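Local coordinates for protein chitinase (Pyrococcus furiosus, PDB 2CWR) that probably binds chitin through this carbohydrate-binding domain, helping the hyperthermophilic enzyme hydrolyse the polysaccharide, at residues K57-N61 with G62-F66. Numbering follows the deposited sequence.
Sequences KQEGN and GYVIF
Lys57 and Glu59 both lean against Val64, each on its own methyl. Lys57 crosses the valine at a slant, with CG 3.6 Å from Val64 CG1. Glu59 runs alongside it, and its CG lies 3.5 Å from Val64 CG2. Val64 CG1 also sits 3.6 Å above one face of the Phe66 ring, offset toward the rim. Lys57 and Phe66 lie side by side, pointing the same way, with Lys57 CB 3.8 Å from Phe66 CE1. The lysine chain bends at chi3 (70°), which turns its end away from Val64; NZ still reaches Glu59. Lys57 NZ and Glu59 OE2 form a salt bridge of 3.0 Å, with the carboxylate oxygen met nearly end-on. With an alanine here, CG and all beyond it go, so Val64 CG1 would probably lose its lysine contact and the Glu59 carboxylate its salt-bridge partner. These residues belong to a beta hairpin at the margin of a five-stranded antiparallel sheet in a beta-sandwich domain of the cellulose-binding type. Their face looks toward strand 48-53 of the other sheet, where Phe52 touches Lys57 and Phe66. On the reverse face, Gln58 and Ile65 lie side by side. They form a hydrogen-bonded pair: Ile65 N reaches Gln58 O at 2.7 Å, and Gln58 N reaches Ile65 O at 2.9 Å. Towards the turn, Gly60 N donates to Tyr63 O. Gly62 has a positive phi (65°), which favours glycine; a CB there would clash with Asn61 O.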
ATOM      1  N   LYS A  57       8.151   5.361   1.601  1.00  8.85           N
ATOM      2  CA  LYS A  57       8.013   4.720   0.300  1.00 10.78           C
ATOM      3  C   LYS A  57       9.332   4.391  -0.381  1.00  8.39           C
ATOM      4  O   LYS A  57      10.281   5.162  -0.315  1.00 11.37           O
ATOM      5  CB  LYS A  57       7.206   5.635  -0.632  1.00 13.09           C
ATOM      6  CG  LYS A  57       7.029   5.110  -2.054  1.00 10.71           C
ATOM      7  CD  LYS A  57       6.457   6.172  -3.001  1.00 13.80           C
ATOM      8  CE  LYS A  57       7.480   7.276  -3.293  1.00 18.28           C
ATOM      9  NZ  LYS A  57       7.045   8.226  -4.364  1.00 22.89           N
ATOM     10  N   GLN A  58       9.370   3.234  -1.029  1.00  9.88           N
ATOM     11  CA  GLN A  58      10.530   2.808  -1.800  1.00  7.99           C
ATOM     12  C   GLN A  58       9.930   2.436  -3.143  1.00 11.05           C
ATOM     13  O   GLN A  58       9.007   1.626  -3.213  1.00 12.13           O
ATOM     14  CB  GLN A  58      11.216   1.591  -1.181  1.00 16.01           C
ATOM     15  CG  GLN A  58      12.424   1.145  -1.996  1.00 17.32           C
ATOM     16  CD  GLN A  58      13.234   0.064  -1.319  1.00 26.87           C
ATOM     17  OE1 GLN A  58      13.605   0.193  -0.154  1.00 35.18           O
ATOM     18  NE2 GLN A  58      13.526  -1.004  -2.052  1.00 28.29           N
ATOM     19  N   GLU A  59      10.449   3.028  -4.210  1.00 13.02           N
ATOM     20  CA  GLU A  59       9.910   2.783  -5.538  1.00 17.09           C
ATOM     21  C   GLU A  59      10.977   2.326  -6.525  1.00 25.64           C
ATOM     22  O   GLU A  59      12.120   2.790  -6.491  1.00 18.01           O
ATOM     23  CB  GLU A  59       9.236   4.072  -6.030  1.00 22.02           C
ATOM     24  CG  GLU A  59       8.092   3.879  -7.005  1.00 33.36           C
ATOM     25  CD  GLU A  59       7.236   5.133  -7.162  1.00 36.52           C
ATOM     26  OE1 GLU A  59       6.268   5.102  -7.956  1.00 35.57           O
ATOM     27  OE2 GLU A  59       7.525   6.149  -6.486  1.00 29.12           O
ATOM     28  N   GLY A  60      10.590   1.397  -7.393  1.00 31.18           N
ATOM     29  CA  GLY A  60      11.492   0.872  -8.402  1.00 39.24           C
ATOM     30  C   GLY A  60      10.720   0.655  -9.692  1.00 43.38           C
ATOM     31  O   GLY A  60       9.651   1.239  -9.881  1.00 46.13           O
ATOM     32  N   ASN A  61      11.248  -0.185 -10.575  1.00 46.48           N
ATOM     33  CA  ASN A  61      10.588  -0.461 -11.849  1.00 46.43           C
ATOM     34  C   ASN A  61       9.200  -1.079 -11.677  1.00 42.48           C
ATOM     35  O   ASN A  61       9.069  -2.282 -11.452  1.00 43.42           O
ATOM     36  CB  ASN A  61      11.455  -1.396 -12.703  1.00 54.73           C
ATOM     37  CG  ASN A  61      12.778  -0.769 -13.102  1.00 59.35           C
ATOM     38  OD1 ASN A  61      13.569  -1.373 -13.828  1.00 63.78           O
ATOM     39  ND2 ASN A  61      13.026   0.448 -12.629  1.00 64.03           N
ATOM     40  N   GLY A  62       8.169  -0.245 -11.780  1.00 37.82           N
ATOM     41  CA  GLY A  62       6.801  -0.722 -11.656  1.00 32.56           C
ATOM     42  C   GLY A  62       6.385  -1.282 -10.305  1.00 33.02           C
ATOM     43  O   GLY A  62       5.293  -1.833 -10.173  1.00 27.95           O
ATOM     44  N   TYR A  63       7.241  -1.146  -9.300  1.00 28.22           N
ATOM     45  CA  TYR A  63       6.923  -1.649  -7.968  1.00 27.21           C
ATOM     46  C   TYR A  63       7.097  -0.571  -6.910  1.00 25.70           C
ATOM     47  O   TYR A  63       7.959   0.297  -7.032  1.00 28.14           O
ATOM     48  CB  TYR A  63       7.812  -2.846  -7.618  1.00 33.50           C
ATOM     49  CG  TYR A  63       7.271  -4.181  -8.082  1.00 49.37           C
ATOM     50  CD1 TYR A  63       6.078  -4.691  -7.564  1.00 53.03           C
ATOM     51  CD2 TYR A  63       7.954  -4.943  -9.031  1.00 52.73           C
ATOM     52  CE1 TYR A  63       5.580  -5.928  -7.978  1.00 53.59           C
ATOM     53  CE2 TYR A  63       7.464  -6.180  -9.452  1.00 53.65           C
ATOM     54  CZ  TYR A  63       6.278  -6.666  -8.922  1.00 54.33           C
ATOM     55  OH  TYR A  63       5.793  -7.888  -9.332  1.00 56.84           O
ATOM     56  N   VAL A  64       6.265  -0.629  -5.878  1.00 11.78           N
ATOM     57  CA  VAL A  64       6.341   0.330  -4.786  1.00 11.59           C
ATOM     58  C   VAL A  64       6.219  -0.450  -3.487  1.00 13.55           C
ATOM     59  O   VAL A  64       5.404  -1.366  -3.380  1.00 14.48           O
ATOM     60  CB  VAL A  64       5.199   1.367  -4.852  1.00 16.71           C
ATOM     61  CG1 VAL A  64       5.350   2.382  -3.727  1.00 13.64           C
ATOM     62  CG2 VAL A  64       5.206   2.059  -6.199  1.00 20.60           C
ATOM     63  N   ILE A  65       7.036  -0.092  -2.505  1.00 10.23           N
ATOM     64  CA  ILE A  65       7.007  -0.764  -1.215  1.00  8.35           C
ATOM     65  C   ILE A  65       6.737   0.270  -0.140  1.00 11.38           C
ATOM     66  O   ILE A  65       7.478   1.242  -0.004  1.00 11.62           O
ATOM     67  CB  ILE A  65       8.355  -1.456  -0.906  1.00 10.57           C
ATOM     68  CG1 ILE A  65       8.672  -2.487  -1.990  1.00 16.60           C
ATOM     69  CG2 ILE A  65       8.299  -2.121   0.465  1.00 10.95           C
ATOM     70  CD1 ILE A  65      10.014  -3.156  -1.810  1.00 23.98           C
ATOM     71  N   PHE A  66       5.665   0.064   0.617  1.00  9.70           N
ATOM     72  CA  PHE A  66       5.319   0.975   1.694  1.00  9.00           C
ATOM     73  C   PHE A  66       5.634   0.323   3.033  1.00 10.34           C
ATOM     74  O   PHE A  66       5.365  -0.860   3.239  1.00 12.53           O
ATOM     75  CB  PHE A  66       3.831   1.336   1.636  1.00 11.10           C
ATOM     76  CG  PHE A  66       3.480   2.278   0.523  1.00 10.11           C
ATOM     77  CD1 PHE A  66       3.877   3.612   0.576  1.00  8.67           C
ATOM     78  CD2 PHE A  66       2.753   1.835  -0.581  1.00 12.94           C
ATOM     79  CE1 PHE A  66       3.556   4.494  -0.454  1.00  9.91           C
ATOM     80  CE2 PHE A  66       2.426   2.709  -1.619  1.00 11.09           C
ATOM     81  CZ  PHE A  66       2.827   4.040  -1.556  1.00 10.18           C
TER